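Local coordinates for cellulose-binding protein (Saccharophagus degradans, PDB 2YHG) that probably binds polysaccharide and may hydrolyse glycosidic bonds, this chain being its C-terminal part with a nucleoside hydrolase-like domain and a beta-sandwich domain, at residues M37-D42 with C68-T73; T64-W69 with G153-A158; P336-D341 with V357-S362; H413-L418 with Y427-V432. All coordinates share one frame; numbering follows the deposited sequence. Where two conformers were deposited one is given.

Interaction 1: residues M37-D42 with C68-T73; sequences MGADPD and CWKKST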
# COMPACT_ATOMS: atom_id res chain seq x y z
N MET A 37 10.08 8.79 -12.25
CA MET A 37 9.85 10.23 -12.21
C MET A 37 10.17 10.86 -13.55
O MET A 37 11.19 10.57 -14.17
CB MET A 37 10.73 10.86 -11.14
CG MET A 37 10.30 10.52 -9.72
SD MET A 37 8.84 11.49 -9.24
CE MET A 37 8.46 10.66 -7.65
N GLY A 38 9.31 11.78 -13.95
CA GLY A 38 9.41 12.49 -15.22
C GLY A 38 8.50 11.95 -16.30
O GLY A 38 8.23 12.66 -17.26
N ALA A 39 8.06 10.70 -16.20
CA ALA A 39 7.15 10.16 -17.20
C ALA A 39 5.81 10.86 -17.17
O ALA A 39 5.17 11.06 -18.22
CB ALA A 39 6.93 8.67 -16.95
N ASP A 40 5.32 11.17 -15.97
CA ASP A 40 4.02 11.76 -15.81
C ASP A 40 3.95 12.35 -14.42
O ASP A 40 4.56 11.84 -13.48
CB ASP A 40 2.95 10.70 -15.95
CG ASP A 40 1.56 11.28 -15.97
OD1 ASP A 40 1.08 11.65 -17.08
OD2 ASP A 40 0.94 11.38 -14.89
N PRO A 41 3.22 13.45 -14.26
CA PRO A 41 3.16 14.09 -12.94
C PRO A 41 2.59 13.19 -11.85
O PRO A 41 2.77 13.50 -10.68
CB PRO A 41 2.27 15.32 -13.18
CG PRO A 41 1.52 15.01 -14.42
CD PRO A 41 2.46 14.21 -15.28
N ASP A 42 1.86 12.15 -12.19
CA ASP A 42 1.28 11.32 -11.17
C ASP A 42 2.29 10.75 -10.19
O ASP A 42 1.97 10.64 -9.00
CB ASP A 42 0.23 10.35 -11.67
CG ASP A 42 0.70 9.24 -12.49
OD1 ASP A 42 1.89 9.11 -12.79
OD2 ASP A 42 -0.23 8.39 -12.79
N CYS A 68 8.61 1.80 -19.39
CA CYS A 68 8.43 1.95 -20.81
C CYS A 68 7.92 3.31 -21.25
O CYS A 68 8.02 3.63 -22.43
CB CYS A 68 7.69 0.79 -21.44
SG CYS A 68 6.09 0.32 -21.00
N TRP A 69 7.45 4.14 -20.31
CA TRP A 69 7.10 5.52 -20.59
C TRP A 69 8.23 6.51 -20.32
O TRP A 69 8.08 7.69 -20.62
CB TRP A 69 5.87 5.93 -19.79
CG TRP A 69 4.66 5.10 -20.08
CD1 TRP A 69 4.02 4.28 -19.22
CD2 TRP A 69 3.94 5.02 -21.32
NE1 TRP A 69 2.96 3.68 -19.84
CE2 TRP A 69 2.89 4.12 -21.14
CE3 TRP A 69 4.10 5.62 -22.58
CZ2 TRP A 69 1.99 3.77 -22.16
CZ3 TRP A 69 3.21 5.25 -23.61
CH2 TRP A 69 2.17 4.37 -23.38
N LYS A 70 9.36 6.04 -19.81
CA LYS A 70 10.51 6.88 -19.49
C LYS A 70 11.73 5.96 -19.43
O LYS A 70 12.09 5.47 -18.35
CB LYS A 70 10.28 7.60 -18.16
CG LYS A 70 11.51 8.39 -17.63
CD LYS A 70 11.18 9.84 -17.31
CE LYS A 70 12.44 10.71 -17.37
NZ LYS A 70 13.52 10.20 -16.50
N LYS A 71 12.34 5.69 -20.59
CA LYS A 71 13.32 4.62 -20.69
C LYS A 71 14.71 4.97 -20.22
O LYS A 71 15.55 4.07 -20.12
CB LYS A 71 13.33 4.03 -22.09
CG LYS A 71 12.06 3.25 -22.42
CD LYS A 71 12.16 2.50 -23.72
CE LYS A 71 11.03 1.53 -23.88
NZ LYS A 71 11.16 0.71 -25.11
N SER A 72 14.96 6.24 -19.94
CA SER A 72 16.27 6.67 -19.44
C SER A 72 16.05 7.68 -18.31
O SER A 72 15.14 8.50 -18.39
CB SER A 72 17.05 7.32 -20.58
OG SER A 72 18.33 7.77 -20.17
N THR A 73 16.92 7.63 -17.32
CA THR A 73 16.91 8.64 -16.28
C THR A 73 18.36 8.84 -15.78
O THR A 73 19.21 7.98 -16.01
CB THR A 73 15.95 8.24 -15.16
OG1 THR A 73 15.75 9.38 -14.33
CG2 THR A 73 16.41 7.04 -14.38
O HOH W 1 13.21 8.75 -13.63
O HOH W 2 13.59 12.00 -14.22
O HOH W 3 5.84 9.56 -20.78
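Lys70 lays its aliphatic chain over the backbone of Met37, Gly38 and Ala39. CG stands anti to the backbone N (chi1 173°), and bends at chi2 and again at chi4 fold the chain along the loop; this holds for the modelled conformer, one of two. Lys70 CB starts the contact against the methyl of Ala39, 3.7 Å from Ala39 CB. Further along, Lys70 CD rests close to the peptide, 3.4 Å from Ala39 N, and the last bend brings the ammonium group round to the carbonyl of Met37. The direct bond there, Lys70 NZ to Met37 O at 3.3 Å, is weak. Two waters strengthen the link: both donate to Met37 O and both accept from NZ, weakly in one case, and that same water also accepts from Thr73 OG1. Lys70 NZ has a firmer partner in its own loop, Ser72 O at 3.0 Å, met in the carbonyl plane on a lone pair.

These are two loops at the strand ends of the parallel sheet in the nucleoside hydrolase-like domain, one after strand 30-35 and the other after strand 58-64. The first runs beside a calcium site that includes Asp36 and Asp43.

On the other flank, Ala39 CB also touches Trp69 CB at 4.1 Å, while the indole swings off toward Met281 and Cys283. A third water donates to both Ala39 O and Trp69 O and ties the two backbones together.

Interaction 2: residues T64-W69 with G153-A158; sequences TTTGCW and GCNTIA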
# COMPACT_ATOMS: atom_id res chain seq x y z
N THR A 64 14.71 6.33 -7.89
CA THR A 64 14.39 6.89 -9.19
C THR A 64 14.92 5.98 -10.29
O THR A 64 16.10 5.63 -10.31
CB THR A 64 15.02 8.30 -9.31
OG1 THR A 64 14.36 9.20 -8.42
CG2 THR A 64 14.90 8.84 -10.74
N THR A 65 14.05 5.61 -11.22
CA THR A 65 14.38 4.61 -12.24
C THR A 65 13.51 4.85 -13.49
O THR A 65 13.07 5.97 -13.76
CB THR A 65 14.27 3.19 -11.64
OG1 THR A 65 14.78 2.20 -12.53
CG2 THR A 65 12.90 2.84 -11.20
N THR A 66 13.35 3.80 -14.29
CA THR A 66 12.79 3.86 -15.62
C THR A 66 11.51 3.04 -15.71
O THR A 66 11.10 2.33 -14.80
CB THR A 66 13.82 3.29 -16.61
OG1 THR A 66 14.06 1.95 -16.19
CG2 THR A 66 15.11 4.13 -16.65
N GLY A 67 10.90 3.14 -16.88
CA GLY A 67 9.85 2.22 -17.32
C GLY A 67 9.58 2.48 -18.79
O GLY A 67 10.29 3.28 -19.41
N CYS A 68 8.61 1.80 -19.39
CA CYS A 68 8.43 1.95 -20.81
C CYS A 68 7.92 3.31 -21.25
O CYS A 68 8.02 3.63 -22.43
CB CYS A 68 7.69 0.79 -21.44
SG CYS A 68 6.09 0.32 -21.00
N TRP A 69 7.45 4.14 -20.31
CA TRP A 69 7.10 5.52 -20.59
C TRP A 69 8.23 6.51 -20.32
O TRP A 69 8.08 7.69 -20.62
CB TRP A 69 5.87 5.93 -19.79
CG TRP A 69 4.66 5.10 -20.08
CD1 TRP A 69 4.02 4.28 -19.22
CD2 TRP A 69 3.94 5.02 -21.32
NE1 TRP A 69 2.96 3.68 -19.84
CE2 TRP A 69 2.89 4.12 -21.14
CE3 TRP A 69 4.10 5.62 -22.58
CZ2 TRP A 69 1.99 3.77 -22.16
CZ3 TRP A 69 3.21 5.25 -23.61
CH2 TRP A 69 2.17 4.37 -23.38
N GLY A 153 8.78 0.70 -14.24
CA GLY A 153 9.17 -0.68 -14.40
C GLY A 153 9.62 -1.32 -13.09
O GLY A 153 9.68 -0.67 -12.05
N CYS A 154 9.91 -2.61 -13.15
CA CYS A 154 10.40 -3.35 -11.99
C CYS A 154 11.88 -3.69 -12.08
O CYS A 154 12.38 -4.46 -11.23
CB CYS A 154 9.61 -4.63 -11.74
SG CYS A 154 7.84 -4.46 -11.44
N ASN A 155 12.63 -3.15 -13.05
CA ASN A 155 13.96 -3.66 -13.26
C ASN A 155 14.96 -3.41 -12.15
O ASN A 155 15.99 -4.10 -12.12
CB ASN A 155 14.53 -3.31 -14.63
CG ASN A 155 14.97 -1.87 -14.79
OD1 ASN A 155 14.67 -0.99 -13.98
ND2 ASN A 155 15.73 -1.62 -15.84
N THR A 156 14.75 -2.46 -11.25
CA THR A 156 15.66 -2.31 -10.11
C THR A 156 15.50 -3.46 -9.15
O THR A 156 16.47 -3.95 -8.55
CB THR A 156 15.48 -0.96 -9.42
OG1 THR A 156 15.57 0.12 -10.37
CG2 THR A 156 16.54 -0.74 -8.37
N ILE A 157 14.28 -3.95 -9.00
CA ILE A 157 14.00 -5.15 -8.22
C ILE A 157 14.62 -6.36 -8.95
O ILE A 157 15.25 -7.22 -8.30
CB ILE A 157 12.50 -5.36 -8.02
CG1 ILE A 157 11.82 -4.11 -7.44
CG2 ILE A 157 12.28 -6.56 -7.09
CD1 ILE A 157 10.30 -4.15 -7.45
N ALA A 158 14.45 -6.43 -10.26
CA ALA A 158 15.02 -7.55 -11.03
C ALA A 158 16.56 -7.56 -10.91
O ALA A 158 17.13 -8.64 -10.79
CB ALA A 158 14.58 -7.50 -12.47
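One backbone bond joins Thr66 to Gly153: Gly153 N donates to Thr66 O at 2.9 Å. Two glycines meet where the backbones come closest, with Gly67 CA and Gly153 CA 4.2 Å apart.

The polar side chains make the second group. Thr65 OG1 lies 3.1 Å from Thr156 OG1, the two side chains sliding past each other in opposite directions. Both hydroxyls are held by Gln114, Thr65 OG1 by its carbonyl O and Thr156 OG1 by its N. Asn155 crosses Thr66 at about a right angle, with Asn155 OD1 3.7 Å from Thr66 OG1. Gly116 O accepts from both Thr66 OG1 and Asn155 ND2, and ND2 reaches Gly118 O as well, which fixes the rotation of the amide.

Cys154, disulfide-bonded to Cys150, is the N-cap residue of helix 155-167. The contact thus sets the loop after strand 58-64 against the start of the helix that follows strand 146-150, with helices 129-139 and 190-198 packed against that helix.

Interaction 3: residues P336-D341 with V357-S362; sequences PVVNND and VSLDAS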
# COMPACT_ATOMS: atom_id res chain seq x y z
N PRO A 336 -9.27 2.21 17.05
CA PRO A 336 -10.18 1.09 17.34
C PRO A 336 -9.66 0.20 18.45
O PRO A 336 -8.47 -0.08 18.54
CB PRO A 336 -10.19 0.26 16.06
CG PRO A 336 -9.54 1.04 15.08
CD PRO A 336 -8.67 2.08 15.73
N VAL A 337 -10.60 -0.34 19.22
CA VAL A 337 -10.36 -1.43 20.15
C VAL A 337 -11.50 -2.42 19.99
O VAL A 337 -12.63 -1.97 19.85
CB VAL A 337 -10.31 -0.90 21.61
CG1 VAL A 337 -10.19 -2.06 22.60
CG2 VAL A 337 -9.15 0.11 21.77
N VAL A 338 -11.20 -3.72 19.92
CA VAL A 338 -12.22 -4.75 19.84
C VAL A 338 -11.93 -5.78 20.92
O VAL A 338 -10.86 -6.33 20.98
CB VAL A 338 -12.26 -5.41 18.46
CG1 VAL A 338 -13.28 -6.54 18.45
CG2 VAL A 338 -12.60 -4.37 17.39
N ASN A 339 -12.91 -6.01 21.78
CA ASN A 339 -12.81 -6.96 22.87
C ASN A 339 -11.53 -6.73 23.67
O ASN A 339 -10.80 -7.66 23.97
CB ASN A 339 -12.93 -8.40 22.36
CG ASN A 339 -14.33 -8.71 21.87
OD1 ASN A 339 -15.25 -7.92 22.02
ND2 ASN A 339 -14.50 -9.87 21.25
N ASN A 340 -11.27 -5.46 23.96
CA ASN A 340 -10.09 -5.02 24.74
C ASN A 340 -8.76 -5.31 24.07
O ASN A 340 -7.71 -5.24 24.71
CB ASN A 340 -10.11 -5.61 26.15
CG ASN A 340 -11.34 -5.22 26.93
OD1 ASN A 340 -11.83 -4.09 26.84
ND2 ASN A 340 -11.89 -6.17 27.67
N ASP A 341 -8.77 -5.53 22.77
CA ASP A 341 -7.56 -5.76 22.00
C ASP A 341 -7.31 -4.50 21.16
O ASP A 341 -8.13 -4.15 20.30
CB ASP A 341 -7.74 -6.99 21.12
CG ASP A 341 -6.51 -7.34 20.32
OD1 ASP A 341 -5.79 -6.42 19.90
OD2 ASP A 341 -6.34 -8.54 19.97
N VAL A 357 -20.74 -14.90 18.35
CA VAL A 357 -19.52 -14.23 18.78
C VAL A 357 -19.78 -12.75 19.01
O VAL A 357 -20.08 -12.00 18.08
CB VAL A 357 -18.37 -14.39 17.75
CG1 VAL A 357 -17.13 -13.63 18.20
CG2 VAL A 357 -18.08 -15.88 17.52
N SER A 358 -19.64 -12.31 20.25
CA SER A 358 -19.73 -10.91 20.60
C SER A 358 -18.46 -10.16 20.16
O SER A 358 -17.35 -10.61 20.46
CB SER A 358 -19.91 -10.80 22.12
OG SER A 358 -19.64 -9.51 22.59
N LEU A 359 -18.63 -9.05 19.46
CA LEU A 359 -17.50 -8.19 19.08
C LEU A 359 -17.84 -6.79 19.56
O LEU A 359 -18.79 -6.18 19.09
CB LEU A 359 -17.26 -8.21 17.57
CG LEU A 359 -16.89 -9.56 16.94
CD1 LEU A 359 -16.84 -9.44 15.41
CD2 LEU A 359 -15.61 -10.13 17.50
N ASP A 360 -17.08 -6.32 20.53
CA ASP A 360 -17.41 -5.10 21.24
C ASP A 360 -16.30 -4.08 21.04
O ASP A 360 -15.18 -4.31 21.48
CB ASP A 360 -17.56 -5.44 22.74
CG ASP A 360 -18.06 -4.30 23.55
OD1 ASP A 360 -18.20 -3.17 23.03
OD2 ASP A 360 -18.29 -4.55 24.76
N ALA A 361 -16.63 -3.00 20.34
CA ALA A 361 -15.68 -1.94 20.05
C ALA A 361 -15.73 -0.81 21.06
O ALA A 361 -15.10 0.24 20.84
CB ALA A 361 -15.92 -1.40 18.63
N SER A 362 -16.44 -0.98 22.17
CA SER A 362 -16.33 0.00 23.27
C SER A 362 -14.82 0.18 23.70
O SER A 362 -14.05 -0.68 23.83
CB SER A 362 -17.21 -0.50 24.46
OG SER A 362 -18.50 -0.71 24.03
O HOH W 4 -17.31 -8.94 23.69
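Asn339 is the second residue of the type I' beta turn Val338 to Asp341 and reaches over to the edge strand 356-360 of the small antiparallel sheet in the C-terminal beta domain. Asn339 N already donates to Asp360 O at 2.9 Å. From CB, the chain leaves with CG anti to the carbonyl carbon (chi1 -69°), which carries the amide along the strand. Asn339 CG lies 3.8 Å from Ser358 O. Asn339 OD1 then accepts Asp360 N at 2.9 Å, with the donor tilted 34° from the carbonyl plane, and takes a water that also bonds Ser358 OG in the modelled conformer of that serine, one of two. At the other corner, Asn339 ND2 donates to Ser358 O at 3.0 Å, that oxygen lying within 5° of the amide plane. The amide thereby copies a peptide unit, pairing with a donor and an acceptor of the strand, and the two bonds fix its rotation about chi2.

Beneath, Val338 CG1 faces Leu359 CD2 over the apolar side, where Trp376 touches both residues. Backbone CA-H...O contacts run alongside, from Ala361 CA to Val337 O and from Val338 CA to Asp360 O.

The strand ends in an Asx turn: Asp360 OD1 accepts Ser362 N from above the carboxylate plane, and Ser362 OG at 2.7 Å on its syn lone pair.

Interaction 4: residues H413-L418 with Y427-V432; sequences HILLTL and YAYRRV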
# COMPACT_ATOMS: atom_id res chain seq x y z
N HIS A 413 -14.83 -13.15 7.57
CA HIS A 413 -14.18 -11.87 7.84
C HIS A 413 -15.22 -10.84 8.21
O HIS A 413 -16.14 -10.53 7.42
CB HIS A 413 -13.39 -11.40 6.62
CG HIS A 413 -12.18 -12.21 6.33
ND1 HIS A 413 -11.11 -11.69 5.62
CD2 HIS A 413 -11.89 -13.50 6.59
CE1 HIS A 413 -10.23 -12.67 5.46
NE2 HIS A 413 -10.67 -13.78 6.03
N ILE A 414 -15.09 -10.29 9.42
CA ILE A 414 -15.96 -9.25 9.92
C ILE A 414 -15.15 -7.98 10.05
O ILE A 414 -14.08 -8.00 10.64
CB ILE A 414 -16.57 -9.63 11.28
CG1 ILE A 414 -17.29 -10.99 11.20
CG2 ILE A 414 -17.46 -8.52 11.77
CD1 ILE A 414 -18.49 -11.02 10.27
N LEU A 415 -15.62 -6.88 9.49
CA LEU A 415 -14.92 -5.62 9.55
C LEU A 415 -15.63 -4.59 10.41
O LEU A 415 -16.80 -4.28 10.19
CB LEU A 415 -14.75 -5.06 8.15
CG LEU A 415 -13.96 -3.76 8.06
CD1 LEU A 415 -12.52 -3.93 8.55
CD2 LEU A 415 -14.00 -3.19 6.62
N LEU A 416 -14.90 -4.03 11.37
CA LEU A 416 -15.32 -2.80 12.04
C LEU A 416 -14.77 -1.63 11.23
O LEU A 416 -13.56 -1.52 11.03
CB LEU A 416 -14.74 -2.72 13.44
CG LEU A 416 -14.98 -1.39 14.16
CD1 LEU A 416 -16.45 -1.15 14.44
CD2 LEU A 416 -14.10 -1.31 15.42
N THR A 417 -15.65 -0.72 10.82
CA THR A 417 -15.27 0.59 10.35
C THR A 417 -15.72 1.61 11.38
O THR A 417 -16.89 1.69 11.73
CB THR A 417 -15.91 0.90 8.97
OG1 THR A 417 -15.49 -0.07 8.02
CG2 THR A 417 -15.49 2.28 8.47
N LEU A 418 -14.75 2.35 11.88
CA LEU A 418 -14.95 3.39 12.85
C LEU A 418 -14.85 4.74 12.09
O LEU A 418 -13.92 4.92 11.33
CB LEU A 418 -13.85 3.20 13.90
CG LEU A 418 -13.95 3.95 15.21
CD1 LEU A 418 -15.21 3.59 15.98
CD2 LEU A 418 -12.73 3.72 16.06
N TYR A 427 -11.49 7.85 9.35
CA TYR A 427 -11.88 6.45 9.49
C TYR A 427 -10.76 5.64 10.10
O TYR A 427 -9.57 5.94 9.94
CB TYR A 427 -12.27 5.87 8.13
CG TYR A 427 -13.52 6.48 7.54
CD1 TYR A 427 -13.52 7.77 6.96
CD2 TYR A 427 -14.71 5.80 7.53
CE1 TYR A 427 -14.67 8.30 6.42
CE2 TYR A 427 -15.86 6.32 7.01
CZ TYR A 427 -15.83 7.54 6.39
OH TYR A 427 -17.00 8.08 5.90
N ALA A 428 -11.14 4.53 10.72
CA ALA A 428 -10.19 3.51 11.14
C ALA A 428 -10.87 2.15 11.06
O ALA A 428 -12.09 2.06 10.95
CB ALA A 428 -9.66 3.77 12.54
N TYR A 429 -10.06 1.10 11.07
CA TYR A 429 -10.55 -0.25 10.77
C TYR A 429 -10.01 -1.26 11.74
O TYR A 429 -8.85 -1.20 12.14
CB TYR A 429 -10.07 -0.66 9.37
CG TYR A 429 -10.46 0.29 8.28
CD1 TYR A 429 -11.74 0.32 7.79
CD2 TYR A 429 -9.55 1.23 7.78
CE1 TYR A 429 -12.09 1.22 6.80
CE2 TYR A 429 -9.88 2.09 6.76
CZ TYR A 429 -11.15 2.08 6.28
OH TYR A 429 -11.47 2.93 5.23
N ARG A 430 -10.82 -2.29 12.00
CA ARG A 430 -10.32 -3.54 12.55
C ARG A 430 -11.04 -4.71 11.90
O ARG A 430 -12.25 -4.86 12.06
CB ARG A 430 -10.51 -3.64 14.07
CG ARG A 430 -10.02 -4.97 14.64
CD ARG A 430 -8.50 -5.05 14.66
NE ARG A 430 -7.95 -4.00 15.52
CZ ARG A 430 -8.07 -3.98 16.86
NH1 ARG A 430 -8.44 -5.05 17.52
NH2 ARG A 430 -7.72 -2.90 17.55
N ARG A 431 -10.31 -5.54 11.18
CA ARG A 431 -10.81 -6.79 10.68
C ARG A 431 -10.64 -7.88 11.71
O ARG A 431 -9.59 -8.03 12.31
CB ARG A 431 -10.10 -7.19 9.38
CG ARG A 431 -10.75 -8.41 8.71
CD ARG A 431 -9.95 -8.90 7.51
NE ARG A 431 -9.79 -7.84 6.53
CZ ARG A 431 -10.04 -7.90 5.22
NH1 ARG A 431 -10.56 -8.95 4.65
NH2 ARG A 431 -9.73 -6.84 4.50
N VAL A 432 -11.71 -8.65 11.90
CA VAL A 432 -11.74 -9.84 12.72
C VAL A 432 -11.94 -11.03 11.80
O VAL A 432 -12.99 -11.16 11.16
CB VAL A 432 -12.84 -9.78 13.78
CG1 VAL A 432 -12.72 -10.99 14.70
CG2 VAL A 432 -12.74 -8.49 14.60
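Arg431 NH1 donates twice, to His413 ND1 at 3.0 Å and to Met264 O in a loop beyond the hairpin. ND1 lies near the guanidinium plane and NH1 within 3° of the imidazole plane, so edge meets edge although the two planes stand 80° apart. Arg431 gets there by keeping CG anti to its N (chi1 -172°), running extended to CD and turning at chi3; Arg431 CD then sits 3.6 Å from His413 ND1. NE of the same guanidinium donates to Leu256 O. On the far side of the imidazole, NE2 bonds Asp411.

Next to them the strands 411-420 and 427-436 form an antiparallel hairpin, the central pair of a mixed sheet. Ile414 with Val432, Leu416 with Arg430 and Leu418 with Ala428 are the hydrogen-bonded pairs, each joined by two backbone bonds. Leu415 with Arg431 and Thr417 with Tyr429 are the non-hydrogen-bonded pairs, whose side chains lie on the other face. There Leu415 CD1 packs over Arg430 O at 3.6 Å, and Thr417 lies beside Tyr429, with Thr417 OG1 at the ring edge 3.8 Å from Tyr429 CD1. Thr417 CG2 meets the edge of Tyr427 in plane, at CD2. The Tyr429 hydroxyl bonds Trp267.

With ND1 accepting from the guanidinium and NE2 bonded to a carboxylate, the imidazole is fixed in rotation. The backbone N of His413 donates to Asp383 OD2, and Asp383 is a magnesium ligand, which links this polar cluster to that metal site.

How the interactions relate
From the N terminus, interaction 1 closes the span from the loop after strand 30-35 through helix 42-52 to the loop after strand 58-64. Interaction 2 starts on that same loop, sharing Cys68 and Trp69, and closes a longer span to helix 155-167; Thr66 CG2 packs on Lys71 O where they meet. Both belong to the nucleoside hydrolase-like domain. Interactions 3 and 4 follow in series in the C-terminal beta domain, about 35 to 46 Å away centre to centre. Interaction 3 closes a short loop around strand 347-351, interaction 4 a hairpin. These two touch: Arg430 NH1 probably bonds Asp341 O, and Ala361 CB packs on Leu416 CD2, joining the turn 338-341 and the end of strand 356-360 to the mixed sheet.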